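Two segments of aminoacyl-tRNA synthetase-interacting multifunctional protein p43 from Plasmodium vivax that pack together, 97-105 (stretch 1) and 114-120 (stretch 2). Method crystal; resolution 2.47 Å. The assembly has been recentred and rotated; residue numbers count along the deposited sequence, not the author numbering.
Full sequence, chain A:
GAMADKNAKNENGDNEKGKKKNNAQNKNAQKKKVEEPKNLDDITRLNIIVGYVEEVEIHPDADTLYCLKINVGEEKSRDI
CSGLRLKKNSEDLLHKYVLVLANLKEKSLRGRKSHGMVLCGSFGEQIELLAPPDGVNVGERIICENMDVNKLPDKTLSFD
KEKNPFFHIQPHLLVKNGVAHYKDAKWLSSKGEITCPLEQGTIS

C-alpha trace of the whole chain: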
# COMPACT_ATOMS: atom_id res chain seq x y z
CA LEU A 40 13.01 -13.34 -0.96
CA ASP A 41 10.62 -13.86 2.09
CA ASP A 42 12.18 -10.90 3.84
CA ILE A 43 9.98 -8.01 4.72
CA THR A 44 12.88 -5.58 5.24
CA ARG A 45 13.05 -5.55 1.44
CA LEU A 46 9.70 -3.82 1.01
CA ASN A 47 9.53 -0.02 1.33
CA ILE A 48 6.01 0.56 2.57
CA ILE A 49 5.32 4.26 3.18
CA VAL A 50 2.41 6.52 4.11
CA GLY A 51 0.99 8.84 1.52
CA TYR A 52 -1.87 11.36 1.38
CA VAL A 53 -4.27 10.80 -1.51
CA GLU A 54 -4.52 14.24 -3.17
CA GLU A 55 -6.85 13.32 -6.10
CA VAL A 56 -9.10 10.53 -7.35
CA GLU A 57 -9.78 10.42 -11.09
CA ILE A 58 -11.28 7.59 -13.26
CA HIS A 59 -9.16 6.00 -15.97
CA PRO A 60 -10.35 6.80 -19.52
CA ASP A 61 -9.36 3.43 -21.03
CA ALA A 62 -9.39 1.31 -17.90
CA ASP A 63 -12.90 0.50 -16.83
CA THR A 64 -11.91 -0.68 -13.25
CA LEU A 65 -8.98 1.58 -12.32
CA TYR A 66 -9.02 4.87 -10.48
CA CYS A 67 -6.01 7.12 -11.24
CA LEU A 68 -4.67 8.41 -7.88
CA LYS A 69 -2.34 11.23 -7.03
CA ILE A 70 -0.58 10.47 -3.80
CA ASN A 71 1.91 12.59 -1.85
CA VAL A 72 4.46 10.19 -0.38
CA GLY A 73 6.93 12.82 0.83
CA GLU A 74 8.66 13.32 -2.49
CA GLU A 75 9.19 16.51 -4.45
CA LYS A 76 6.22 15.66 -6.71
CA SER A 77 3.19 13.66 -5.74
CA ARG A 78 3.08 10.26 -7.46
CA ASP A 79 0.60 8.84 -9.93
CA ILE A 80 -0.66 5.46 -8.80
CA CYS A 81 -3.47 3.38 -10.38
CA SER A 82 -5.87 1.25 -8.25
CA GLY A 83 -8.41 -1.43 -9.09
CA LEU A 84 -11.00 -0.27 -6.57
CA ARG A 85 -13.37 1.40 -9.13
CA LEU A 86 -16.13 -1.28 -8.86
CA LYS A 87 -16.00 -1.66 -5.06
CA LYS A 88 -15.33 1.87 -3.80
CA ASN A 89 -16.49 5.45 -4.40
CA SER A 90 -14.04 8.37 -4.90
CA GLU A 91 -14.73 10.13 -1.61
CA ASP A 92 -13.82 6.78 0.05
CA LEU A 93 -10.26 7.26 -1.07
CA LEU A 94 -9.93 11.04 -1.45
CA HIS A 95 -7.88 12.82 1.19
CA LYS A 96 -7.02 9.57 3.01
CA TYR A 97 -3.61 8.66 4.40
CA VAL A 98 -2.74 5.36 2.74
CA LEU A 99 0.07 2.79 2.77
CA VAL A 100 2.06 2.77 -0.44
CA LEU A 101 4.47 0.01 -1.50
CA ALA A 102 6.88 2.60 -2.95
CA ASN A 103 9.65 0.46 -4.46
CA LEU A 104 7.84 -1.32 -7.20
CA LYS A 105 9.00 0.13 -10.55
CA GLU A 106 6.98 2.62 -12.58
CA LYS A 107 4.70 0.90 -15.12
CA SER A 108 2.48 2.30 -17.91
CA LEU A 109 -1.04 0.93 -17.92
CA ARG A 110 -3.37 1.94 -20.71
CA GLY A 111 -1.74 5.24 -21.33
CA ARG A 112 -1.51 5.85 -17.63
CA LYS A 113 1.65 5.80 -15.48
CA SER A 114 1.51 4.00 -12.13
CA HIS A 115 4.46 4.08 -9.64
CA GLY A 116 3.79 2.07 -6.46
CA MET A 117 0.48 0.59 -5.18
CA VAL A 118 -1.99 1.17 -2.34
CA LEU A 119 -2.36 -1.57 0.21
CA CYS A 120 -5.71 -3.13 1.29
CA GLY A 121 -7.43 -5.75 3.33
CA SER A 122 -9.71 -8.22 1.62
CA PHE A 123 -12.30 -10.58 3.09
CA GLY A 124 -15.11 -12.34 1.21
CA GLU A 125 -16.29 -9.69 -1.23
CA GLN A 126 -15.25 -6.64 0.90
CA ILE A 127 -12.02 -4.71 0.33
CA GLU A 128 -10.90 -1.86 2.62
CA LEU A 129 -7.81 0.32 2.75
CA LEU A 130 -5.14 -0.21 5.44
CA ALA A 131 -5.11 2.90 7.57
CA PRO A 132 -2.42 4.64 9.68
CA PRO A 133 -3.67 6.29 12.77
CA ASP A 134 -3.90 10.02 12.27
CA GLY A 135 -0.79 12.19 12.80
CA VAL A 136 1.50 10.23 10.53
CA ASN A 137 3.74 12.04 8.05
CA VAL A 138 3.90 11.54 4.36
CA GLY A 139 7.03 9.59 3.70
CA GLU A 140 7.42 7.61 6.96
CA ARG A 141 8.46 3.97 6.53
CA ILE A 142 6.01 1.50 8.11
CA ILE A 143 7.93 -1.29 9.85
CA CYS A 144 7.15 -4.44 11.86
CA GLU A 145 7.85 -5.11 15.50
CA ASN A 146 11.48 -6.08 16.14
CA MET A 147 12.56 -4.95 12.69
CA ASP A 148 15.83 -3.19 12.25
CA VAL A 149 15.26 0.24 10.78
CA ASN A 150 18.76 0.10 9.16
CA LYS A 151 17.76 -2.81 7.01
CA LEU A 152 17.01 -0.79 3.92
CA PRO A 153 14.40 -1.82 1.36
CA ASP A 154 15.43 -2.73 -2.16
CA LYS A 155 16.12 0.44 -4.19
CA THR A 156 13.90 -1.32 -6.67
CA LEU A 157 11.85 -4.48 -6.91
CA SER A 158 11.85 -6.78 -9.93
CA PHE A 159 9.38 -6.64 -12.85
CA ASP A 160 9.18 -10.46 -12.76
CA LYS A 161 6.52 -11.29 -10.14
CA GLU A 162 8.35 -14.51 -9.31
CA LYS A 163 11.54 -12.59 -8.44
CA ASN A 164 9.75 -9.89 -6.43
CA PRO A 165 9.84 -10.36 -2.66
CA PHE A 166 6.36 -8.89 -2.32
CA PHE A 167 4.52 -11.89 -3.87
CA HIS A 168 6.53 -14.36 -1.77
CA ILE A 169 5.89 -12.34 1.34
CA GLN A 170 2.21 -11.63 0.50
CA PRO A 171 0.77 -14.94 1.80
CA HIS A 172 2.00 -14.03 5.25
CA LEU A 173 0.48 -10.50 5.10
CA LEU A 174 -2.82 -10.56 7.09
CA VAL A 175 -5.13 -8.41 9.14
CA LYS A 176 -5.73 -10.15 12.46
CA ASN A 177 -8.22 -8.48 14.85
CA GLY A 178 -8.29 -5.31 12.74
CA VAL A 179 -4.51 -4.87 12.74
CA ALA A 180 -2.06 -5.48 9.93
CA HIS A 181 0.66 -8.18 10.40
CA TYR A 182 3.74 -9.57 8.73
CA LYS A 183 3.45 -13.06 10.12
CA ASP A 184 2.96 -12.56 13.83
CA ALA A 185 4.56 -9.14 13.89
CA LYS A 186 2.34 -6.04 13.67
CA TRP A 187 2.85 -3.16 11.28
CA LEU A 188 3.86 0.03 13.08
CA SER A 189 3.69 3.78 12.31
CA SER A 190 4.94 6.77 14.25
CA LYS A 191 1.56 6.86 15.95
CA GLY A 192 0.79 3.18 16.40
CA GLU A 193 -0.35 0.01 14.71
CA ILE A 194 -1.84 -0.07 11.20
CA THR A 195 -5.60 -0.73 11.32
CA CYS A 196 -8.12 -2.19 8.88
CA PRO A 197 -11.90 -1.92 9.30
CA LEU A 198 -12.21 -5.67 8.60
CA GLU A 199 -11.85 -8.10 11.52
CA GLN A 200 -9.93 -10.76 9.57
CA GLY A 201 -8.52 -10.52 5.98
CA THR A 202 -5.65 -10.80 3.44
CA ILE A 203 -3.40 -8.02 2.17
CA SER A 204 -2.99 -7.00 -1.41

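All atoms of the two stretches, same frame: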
# COMPACT_ATOMS: atom_id res chain seq x y z
N TYR A 97 -5.00 9.03 4.17
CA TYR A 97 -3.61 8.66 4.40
C TYR A 97 -3.55 7.17 4.12
O TYR A 97 -4.25 6.39 4.77
CB TYR A 97 -3.17 9.00 5.86
CG TYR A 97 -2.83 10.47 6.05
CD1 TYR A 97 -1.56 10.95 5.80
CD2 TYR A 97 -3.80 11.38 6.44
CE1 TYR A 97 -1.25 12.30 5.96
CE2 TYR A 97 -3.52 12.73 6.59
CZ TYR A 97 -2.24 13.18 6.34
OH TYR A 97 -1.97 14.52 6.51
N VAL A 98 -2.74 6.76 3.14
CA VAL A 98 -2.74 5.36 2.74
C VAL A 98 -1.34 4.82 2.89
O VAL A 98 -0.40 5.60 3.18
CB VAL A 98 -3.28 5.17 1.33
CG1 VAL A 98 -4.73 5.58 1.29
CG2 VAL A 98 -2.49 5.99 0.32
N LEU A 99 -1.23 3.49 2.75
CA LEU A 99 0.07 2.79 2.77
C LEU A 99 0.49 2.40 1.39
O LEU A 99 -0.12 1.55 0.76
CB LEU A 99 -0.02 1.54 3.62
CG LEU A 99 -0.30 1.83 5.11
CD1 LEU A 99 0.26 0.69 5.97
CD2 LEU A 99 0.24 3.17 5.62
N VAL A 100 1.55 3.04 0.91
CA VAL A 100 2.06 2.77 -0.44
C VAL A 100 3.29 1.90 -0.40
O VAL A 100 4.26 2.27 0.26
CB VAL A 100 2.41 4.09 -1.17
CG1 VAL A 100 2.95 3.81 -2.56
CG2 VAL A 100 1.19 4.99 -1.24
N LEU A 101 3.26 0.77 -1.12
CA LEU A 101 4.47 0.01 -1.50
C LEU A 101 5.24 0.80 -2.56
O LEU A 101 5.04 0.64 -3.77
CB LEU A 101 4.14 -1.41 -2.02
CG LEU A 101 5.33 -2.26 -2.49
CD1 LEU A 101 6.35 -2.41 -1.39
CD2 LEU A 101 4.94 -3.67 -2.95
N ALA A 102 6.16 1.63 -2.09
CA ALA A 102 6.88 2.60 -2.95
C ALA A 102 7.91 2.08 -3.93
O ALA A 102 8.20 2.74 -4.92
CB ALA A 102 7.53 3.63 -2.04
N ASN A 103 8.47 0.90 -3.70
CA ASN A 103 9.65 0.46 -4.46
C ASN A 103 9.43 -0.52 -5.59
O ASN A 103 10.41 -1.04 -6.18
CB ASN A 103 10.76 -0.03 -3.54
CG ASN A 103 10.42 -1.31 -2.77
OD1 ASN A 103 9.26 -1.62 -2.47
ND2 ASN A 103 11.46 -2.04 -2.42
N LEU A 104 8.17 -0.74 -5.93
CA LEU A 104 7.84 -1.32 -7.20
C LEU A 104 8.31 -0.31 -8.23
O LEU A 104 8.37 0.88 -7.91
CB LEU A 104 6.35 -1.45 -7.30
CG LEU A 104 5.68 -2.40 -6.33
CD1 LEU A 104 4.17 -2.15 -6.32
CD2 LEU A 104 5.92 -3.83 -6.76
N LYS A 105 8.60 -0.77 -9.45
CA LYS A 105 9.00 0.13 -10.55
C LYS A 105 7.79 0.71 -11.25
O LYS A 105 6.74 0.06 -11.34
CB LYS A 105 9.85 -0.60 -11.62
CG LYS A 105 11.23 -1.06 -11.17
CD LYS A 105 12.34 -0.88 -12.21
CE LYS A 105 13.35 -2.02 -12.17
NZ LYS A 105 12.81 -3.24 -12.84
N SER A 114 1.81 4.48 -13.48
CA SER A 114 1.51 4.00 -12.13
C SER A 114 2.81 3.57 -11.37
O SER A 114 3.42 2.57 -11.71
CB SER A 114 0.57 2.81 -12.24
OG SER A 114 0.23 2.37 -10.95
N HIS A 115 3.19 4.30 -10.34
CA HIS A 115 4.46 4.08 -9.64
C HIS A 115 4.24 3.80 -8.17
O HIS A 115 4.20 4.72 -7.37
CB HIS A 115 5.34 5.33 -9.80
CG HIS A 115 6.69 5.18 -9.21
ND1 HIS A 115 7.48 6.27 -8.88
CD2 HIS A 115 7.40 4.08 -8.87
CE1 HIS A 115 8.62 5.84 -8.37
NE2 HIS A 115 8.59 4.52 -8.34
N GLY A 116 4.12 2.52 -7.82
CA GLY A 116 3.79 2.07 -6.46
C GLY A 116 2.40 1.42 -6.44
O GLY A 116 1.82 1.19 -7.49
N MET A 117 1.87 1.09 -5.27
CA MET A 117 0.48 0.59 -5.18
C MET A 117 -0.05 0.76 -3.75
O MET A 117 0.71 0.79 -2.80
CB MET A 117 0.35 -0.87 -5.66
CG MET A 117 0.46 -1.93 -4.57
SD MET A 117 0.72 -3.66 -5.06
CE MET A 117 -0.88 -4.04 -5.78
N VAL A 118 -1.36 0.85 -3.61
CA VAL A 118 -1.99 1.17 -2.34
C VAL A 118 -2.45 -0.13 -1.74
O VAL A 118 -2.95 -1.00 -2.46
CB VAL A 118 -3.17 2.16 -2.51
CG1 VAL A 118 -3.88 2.34 -1.19
CG2 VAL A 118 -2.66 3.48 -3.05
N LEU A 119 -2.25 -0.27 -0.42
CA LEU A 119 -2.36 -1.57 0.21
C LEU A 119 -3.73 -1.69 0.86
O LEU A 119 -4.21 -0.70 1.41
CB LEU A 119 -1.25 -1.81 1.26
CG LEU A 119 0.27 -1.91 1.00
CD1 LEU A 119 1.17 -2.01 2.21
CD2 LEU A 119 0.57 -3.07 0.10
N CYS A 120 -4.34 -2.89 0.79
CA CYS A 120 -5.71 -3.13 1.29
C CYS A 120 -5.91 -4.48 1.94
O CYS A 120 -5.21 -5.45 1.65
CB CYS A 120 -6.73 -3.13 0.15
SG CYS A 120 -6.76 -1.73 -0.95
O HOH W 1 3.85 0.48 -9.97

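The two stretches meet as a short, strand-like backbone pairing, a single beta bridge between Val100 and Val118, flanked by aliphatic side chains and extended at one end by a glycine, a histidine and a water. Two hydrogen bonds frame the bridge: Leu119 N donates to Leu99 O (3.0 Å) and Leu101 N donates to Met117 O (3.1 Å). Both belong to the main chain, so they make few demands on residue type, and the side chains are free to serve the apolar surroundings. Met117 O also receives a CA-H...O contact from Val100 CA at 3.4 Å.

Around the bridge, branched aliphatic residues suit buried positions because they fill space without leaving polar groups unsatisfied. Val98 CB lies 3.8 Å from Val118 CG1, and Leu119 points toward stretch 1, where its CD1 comes within 4.0 Å of Leu99 CB and its CD2 within 4.5 Å of Leu101 CB. Farther along, Leu104 also points across, its CD1 4.0 Å from Met117 SD; the long, flexible thioether offers an apolar surface there.

Gly116 lets the chains stay close beyond the bridge. Its CA makes a CA-H...O contact with Leu101 O at 3.3 Å, and a CB here would sit only 3.1 Å from Val100 CG1. Its backbone angles (113/-172) independently call for glycine, since a CB would be jammed against the carbonyl oxygen of His115.

His115 starts sideways, but its ring reaches stretch 1, with CD2 3.5 Å from Leu104 O, which lies at the ring edge near its plane. Here the backbones no longer bond directly, and water 1 links them: it accepts from Gly116 N (3.0 Å from the water O) and lies within donating reach of Ser114 O (2.8 Å from the water O) and Lys105 O (3.2 Å from the water O).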